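Local atomic coordinates of sorbitol dehydrogenase (Gluconobacter oxydans, PDB entry 5ITG), a protein that probably oxidises D-sorbitol to L-sorbose with an NADP cofactor, as a member of the mannitol dehydrogenase family built on a Rossmann fold. Residues Y314-D319 / K364-T370; G309-G313 / D417-Y423. All blocks are in the same frame, centred on the assembly; numbering follows the deposited sequence.

Contact 1. Residues Y314-D319 / K364-T370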
loop_
_atom_site.group_PDB
_atom_site.type_symbol
_atom_site.label_atom_id
_atom_site.label_comp_id
_atom_site.label_asym_id
_atom_site.label_seq_id
_atom_site.Cartn_x
_atom_site.Cartn_y
_atom_site.Cartn_z
ATOM N N TYR A 314 -12.150 -18.325 13.150
ATOM C CA TYR A 314 -12.589 -17.599 11.968
ATOM C C TYR A 314 -11.523 -17.655 10.885
ATOM O O TYR A 314 -10.352 -17.375 11.138
ATOM C CB TYR A 314 -12.891 -16.141 12.327
ATOM C CG TYR A 314 -14.136 -15.976 13.155
ATOM C CD1 TYR A 314 -15.366 -16.456 12.697
ATOM C CD2 TYR A 314 -14.094 -15.334 14.397
ATOM C CE1 TYR A 314 -16.524 -16.298 13.453
ATOM C CE2 TYR A 314 -15.237 -15.174 15.157
ATOM C CZ TYR A 314 -16.450 -15.659 14.679
ATOM O OH TYR A 314 -17.588 -15.494 15.419
ATOM N N GLU A 315 -11.936 -18.006 9.673
ATOM C CA GLU A 315 -11.010 -18.108 8.554
ATOM C C GLU A 315 -10.760 -16.785 7.834
ATOM O O GLU A 315 -9.664 -16.543 7.335
ATOM C CB GLU A 315 -11.527 -19.129 7.538
ATOM C CG GLU A 315 -10.619 -19.284 6.329
ATOM C CD GLU A 315 -11.191 -20.225 5.287
ATOM O OE1 GLU A 315 -11.466 -21.395 5.633
ATOM O OE2 GLU A 315 -11.366 -19.794 4.126
ATOM N N ASN A 316 -11.774 -15.932 7.766
ATOM C CA ASN A 316 -11.617 -14.664 7.076
ATOM C C ASN A 316 -11.911 -13.469 7.961
ATOM O O ASN A 316 -12.654 -13.564 8.942
ATOM C CB ASN A 316 -12.524 -14.618 5.848
ATOM C CG ASN A 316 -12.231 -15.733 4.870
ATOM O OD1 ASN A 316 -11.081 -15.966 4.504
ATOM N ND2 ASN A 316 -13.277 -16.427 4.436
ATOM N N VAL A 317 -11.337 -12.333 7.590
ATOM C CA VAL A 317 -11.521 -11.111 8.353
ATOM C C VAL A 317 -12.991 -10.720 8.477
ATOM O O VAL A 317 -13.438 -10.332 9.555
ATOM C CB VAL A 317 -10.744 -9.932 7.717
ATOM C CG1 VAL A 317 -10.995 -8.654 8.509
ATOM C CG2 VAL A 317 -9.247 -10.244 7.699
ATOM N N ASP A 318 -13.742 -10.825 7.385
ATOM C CA ASP A 318 -15.144 -10.434 7.421
ATOM C C ASP A 318 -15.991 -11.297 8.350
ATOM O O ASP A 318 -17.030 -10.848 8.824
ATOM C CB ASP A 318 -15.727 -10.386 5.998
ATOM C CG ASP A 318 -15.941 -11.759 5.388
ATOM O OD1 ASP A 318 -15.105 -12.660 5.594
ATOM O OD2 ASP A 318 -16.951 -11.923 4.673
ATOM N N ASP A 319 -15.548 -12.523 8.623
ATOM C CA ASP A 319 -16.274 -13.399 9.548
ATOM C C ASP A 319 -15.965 -12.926 10.971
ATOM O O ASP A 319 -16.836 -12.903 11.847
ATOM C CB ASP A 319 -15.811 -14.856 9.444
ATOM C CG ASP A 319 -15.900 -15.415 8.038
ATOM O OD1 ASP A 319 -16.971 -15.311 7.408
ATOM O OD2 ASP A 319 -14.883 -15.976 7.572
ATOM N N LYS A 364 -17.107 -7.830 2.427
ATOM C CA LYS A 364 -16.929 -9.235 2.080
ATOM C C LYS A 364 -16.124 -9.484 0.799
ATOM O O LYS A 364 -15.327 -10.426 0.735
ATOM C CB LYS A 364 -18.295 -9.940 2.007
ATOM C CG LYS A 364 -19.055 -9.899 3.331
ATOM C CD LYS A 364 -20.287 -10.803 3.324
ATOM C CE LYS A 364 -19.915 -12.282 3.432
ATOM N NZ LYS A 364 -19.416 -12.657 4.792
ATOM N N ALA A 365 -16.302 -8.643 -0.212
ATOM C CA ALA A 365 -15.565 -8.826 -1.463
ATOM C C ALA A 365 -14.050 -8.679 -1.277
ATOM O O ALA A 365 -13.270 -9.265 -2.025
ATOM C CB ALA A 365 -16.057 -7.825 -2.510
HETATM N N MSE A 366 -13.643 -7.902 -0.278
HETATM C CA MSE A 366 -12.225 -7.653 -0.008
HETATM C C MSE A 366 -11.618 -8.598 1.016
HETATM O O MSE A 366 -10.408 -8.809 1.032
HETATM C CB MSE A 366 -12.023 -6.223 0.505
HETATM C CG MSE A 366 -12.478 -5.131 -0.442
HETATM SE SE MSE A 366 -11.501 -5.157 -2.099
HETATM C CE MSE A 366 -12.944 -5.640 -3.282
ATOM N N SER A 367 -12.464 -9.148 1.878
ATOM C CA SER A 367 -12.022 -10.042 2.940
ATOM C C SER A 367 -10.822 -10.934 2.626
ATOM O O SER A 367 -10.791 -11.655 1.634
ATOM C CB SER A 367 -13.183 -10.910 3.417
ATOM O OG SER A 367 -12.811 -11.612 4.588
ATOM N N ASP A 368 -9.834 -10.868 3.508
ATOM C CA ASP A 368 -8.626 -11.652 3.386
ATOM C C ASP A 368 -8.695 -12.721 4.468
ATOM O O ASP A 368 -9.630 -12.730 5.272
ATOM C CB ASP A 368 -7.407 -10.746 3.586
ATOM C CG ASP A 368 -6.091 -11.489 3.445
ATOM O OD1 ASP A 368 -5.971 -12.335 2.533
ATOM O OD2 ASP A 368 -5.167 -11.215 4.237
ATOM N N GLN A 369 -7.725 -13.630 4.481
ATOM C CA GLN A 369 -7.704 -14.680 5.488
ATOM C C GLN A 369 -7.058 -14.170 6.768
ATOM O O GLN A 369 -6.079 -13.427 6.729
ATOM C CB GLN A 369 -6.938 -15.904 4.976
ATOM C CG GLN A 369 -7.647 -16.680 3.868
ATOM C CD GLN A 369 -7.861 -15.845 2.624
ATOM O OE1 GLN A 369 -6.909 -15.312 2.049
ATOM N NE2 GLN A 369 -9.118 -15.730 2.194
ATOM N N THR A 370 -7.617 -14.572 7.902
ATOM C CA THR A 370 -7.096 -14.166 9.197
ATOM C C THR A 370 -5.658 -14.643 9.378
ATOM O O THR A 370 -4.806 -13.901 9.865
ATOM C CB THR A 370 -7.954 -14.736 10.329
ATOM O OG1 THR A 370 -8.087 -16.153 10.155
ATOM C CG2 THR A 370 -9.334 -14.090 10.320
#
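Asn316 and Gln369 face each other as a single antiparallel beta bridge, a non-hydrogen-bonded pair with one backbone bond on each flank. Thr370 N donates to Glu315 O, and Val317 N donates to Asp368 O at 2.9 Å, nearly straight at 166°. Both bridge residues are N-cap positions, so helices 317-320 and 370-374 both begin directly after the bridge. Beside the bridge the two amide side chains run alongside each other and point the same way. Gln369, bent at its second torsion, brings NE2 to 3.0 Å from Asn316 OD1, with the amide planes 84° apart, so one stands almost upright on the other.

The side chain to follow is Asp318, which heads across the gap. Its chi1 of 73° sets CG between the backbone N and the carbonyl carbon, and this turns the whole carboxylate to the other segment. CB lies 3.5 Å from Ser367 OG, and CG approaches the same hydroxyl. OD1 then accepts the hydrogen bond from Ser367 OG at 2.7 Å, while OD2 forms a salt bridge with Lys364 NZ at 2.6 Å. Each donor comes from above the carboxylate plane. Lys364 crosses the aspartate at about a right angle and curls round OD2, its CG lying 3.2 Å from that oxygen. With two donors on a buried carboxylate, the charged form is probably stabilised.

Val317 turns to the interior, where His302, Leu305 and Cys306 of helix 288-312 meet it. Asp368 leads away from 314-319 and forms a salt bridge with Arg372. Past the bridge, Thr370 OG1 gives its hydrogen to Tyr314 O at 2.8 Å, while Thr370 CG2 sits 3.5 Å from Asn316 C.

Contact 2. Residues G309-G313 / D417-Y423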
loop_
_atom_site.group_PDB
_atom_site.type_symbol
_atom_site.label_atom_id
_atom_site.label_comp_id
_atom_site.label_asym_id
_atom_site.label_seq_id
_atom_site.Cartn_x
_atom_site.Cartn_y
_atom_site.Cartn_z
ATOM N N GLY A 309 -9.378 -13.740 16.623
ATOM C CA GLY A 309 -10.295 -14.333 15.664
ATOM C C GLY A 309 -9.853 -15.725 15.215
ATOM O O GLY A 309 -10.685 -16.609 14.977
ATOM N N ILE A 310 -8.542 -15.915 15.090
ATOM C CA ILE A 310 -7.980 -17.200 14.687
ATOM C C ILE A 310 -8.238 -18.219 15.805
ATOM O O ILE A 310 -8.534 -19.388 15.541
ATOM C CB ILE A 310 -6.450 -17.086 14.420
ATOM C CG1 ILE A 310 -6.200 -16.206 13.193
ATOM C CG2 ILE A 310 -5.845 -18.480 14.208
ATOM C CD1 ILE A 310 -4.728 -15.853 12.957
ATOM N N LEU A 311 -8.138 -17.776 17.056
ATOM C CA LEU A 311 -8.389 -18.667 18.186
ATOM C C LEU A 311 -9.861 -19.094 18.207
ATOM O O LEU A 311 -10.177 -20.231 18.551
ATOM C CB LEU A 311 -8.029 -17.979 19.510
ATOM C CG LEU A 311 -6.531 -17.854 19.801
ATOM C CD1 LEU A 311 -6.287 -16.942 20.998
ATOM C CD2 LEU A 311 -5.961 -19.242 20.047
ATOM N N VAL A 312 -10.759 -18.182 17.848
ATOM C CA VAL A 312 -12.184 -18.506 17.814
ATOM C C VAL A 312 -12.436 -19.478 16.664
ATOM O O VAL A 312 -13.347 -20.297 16.722
ATOM C CB VAL A 312 -13.059 -17.245 17.616
ATOM C CG1 VAL A 312 -14.523 -17.645 17.422
ATOM C CG2 VAL A 312 -12.937 -16.335 18.817
ATOM N N GLY A 313 -11.620 -19.394 15.620
ATOM C CA GLY A 313 -11.790 -20.301 14.500
ATOM C C GLY A 313 -12.295 -19.642 13.237
ATOM O O GLY A 313 -12.818 -20.312 12.347
ATOM N N ASP A 417 -7.278 -23.741 17.279
ATOM C CA ASP A 417 -8.440 -22.902 17.535
ATOM C C ASP A 417 -9.408 -23.623 18.459
ATOM O O ASP A 417 -9.267 -24.820 18.717
ATOM C CB ASP A 417 -9.143 -22.497 16.229
ATOM C CG ASP A 417 -9.696 -23.679 15.458
ATOM O OD1 ASP A 417 -10.343 -24.556 16.074
ATOM O OD2 ASP A 417 -9.499 -23.716 14.224
ATOM N N GLU A 418 -10.394 -22.890 18.957
ATOM C CA GLU A 418 -11.362 -23.443 19.886
ATOM C C GLU A 418 -12.405 -24.368 19.271
ATOM O O GLU A 418 -13.323 -24.815 19.955
ATOM C CB GLU A 418 -12.021 -22.293 20.647
ATOM C CG GLU A 418 -11.064 -21.668 21.654
ATOM C CD GLU A 418 -11.362 -20.215 21.954
ATOM O OE1 GLU A 418 -12.554 -19.858 22.073
ATOM O OE2 GLU A 418 -10.396 -19.433 22.085
ATOM N N LYS A 419 -12.256 -24.661 17.985
ATOM C CA LYS A 419 -13.181 -25.564 17.313
ATOM C C LYS A 419 -12.531 -26.927 17.095
ATOM O O LYS A 419 -13.180 -27.869 16.650
ATOM C CB LYS A 419 -13.641 -24.978 15.974
ATOM C CG LYS A 419 -14.660 -23.855 16.124
ATOM C CD LYS A 419 -15.376 -23.538 14.817
ATOM C CE LYS A 419 -14.489 -22.795 13.829
ATOM N NZ LYS A 419 -13.324 -23.600 13.366
ATOM N N GLY A 420 -11.246 -27.026 17.414
ATOM C CA GLY A 420 -10.545 -28.286 17.248
ATOM C C GLY A 420 -9.618 -28.302 16.051
ATOM O O GLY A 420 -8.853 -29.247 15.856
ATOM N N GLY A 421 -9.683 -27.256 15.236
ATOM C CA GLY A 421 -8.825 -27.193 14.072
ATOM C C GLY A 421 -7.414 -26.799 14.457
ATOM O O GLY A 421 -7.197 -26.093 15.436
ATOM N N THR A 422 -6.436 -27.275 13.703
ATOM C CA THR A 422 -5.062 -26.913 13.996
ATOM C C THR A 422 -4.568 -26.100 12.819
ATOM O O THR A 422 -5.148 -26.155 11.735
ATOM C CB THR A 422 -4.172 -28.149 14.183
ATOM O OG1 THR A 422 -4.171 -28.926 12.980
ATOM C CG2 THR A 422 -4.683 -28.993 15.331
ATOM N N TYR A 423 -3.505 -25.336 13.033
ATOM C CA TYR A 423 -2.962 -24.502 11.973
ATOM C C TYR A 423 -1.525 -24.139 12.310
ATOM O O TYR A 423 -1.065 -24.359 13.427
ATOM C CB TYR A 423 -3.811 -23.228 11.834
ATOM C CG TYR A 423 -3.895 -22.421 13.116
ATOM C CD1 TYR A 423 -2.853 -21.578 13.506
ATOM C CD2 TYR A 423 -4.987 -22.550 13.969
ATOM C CE1 TYR A 423 -2.896 -20.889 14.717
ATOM C CE2 TYR A 423 -5.041 -21.869 15.182
ATOM C CZ TYR A 423 -3.987 -21.042 15.548
ATOM O OH TYR A 423 -4.024 -20.388 16.749
#
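Leu311 O, at the C-terminal end of helix 288-312, accepts a hydrogen bond from Glu418 N at 2.7 Å, the donor lying nearly along the C=O axis, and this bond joins the helix end to the first corner of a type I turn running from Asp417 to Gly420. The CB, CG and CD atoms of Glu418 continue beside the same carbonyl oxygen, and the carboxylate passes on to Val479, whose backbone N bonds to OE2.

Asp417 points toward the helix end, its CB 3.2 Å from Ile310 O. Its OD1 binds its own loop, accepting from Lys419 N at 2.7 Å and from Gly421 N at 2.9 Å. The two donors arrive from opposite faces of the carboxylate plane, a grip that should hold the group's rotation. Lys419 folds back over the helix end through bends at its third and fourth torsions, so that CE lies 3.3 Å from Gly313 O, close above a residue that has no side chain. Its NZ makes a long ion pair with Asp417 OD2, and its charge probably suits the partly negative end of the helix.

Further along, Tyr423 closes over Ile310. CG2 of the isoleucine, anti to its own backbone N, sits over one face of the ring as a CH-pi contact, 3.8 Å from the centroid and 25° off the normal, nearest to CZ. The phenol OH bonds to Met412 O at the end of helix 400-412, while CD2 of Leu311, on helix 288-312, comes to 4.0 Å from Tyr423 OH.

The helix itself ends in a Schellman motif, Gly313 being its positive-phi C-prime residue, and the loop that receives it is built on an Asx turn at Asp417.

In the fold
Running from the N terminus, the chain passes through the Rossmann part, rises through helix 288-312 and leaves at 309-313 straight into 314-319. It then makes the helices 324-338 and 350-361 before returning at 364-370, which closes contact 1. After helices 370-374, 377-394 and 400-412 it reaches 417-423 and closes contact 2, so the smaller loop is nested inside the larger. Both contacts lie in the all-helical C-terminal region, with centres about 15 Å apart. They touch through the probable Tyr314 N to Gly309 O bond, which closes the end of helix 288-312, and through Thr370 OG1 packing on Ile310 CG1; that helix end thus meets the start of helix 370-374 as well as 417-423.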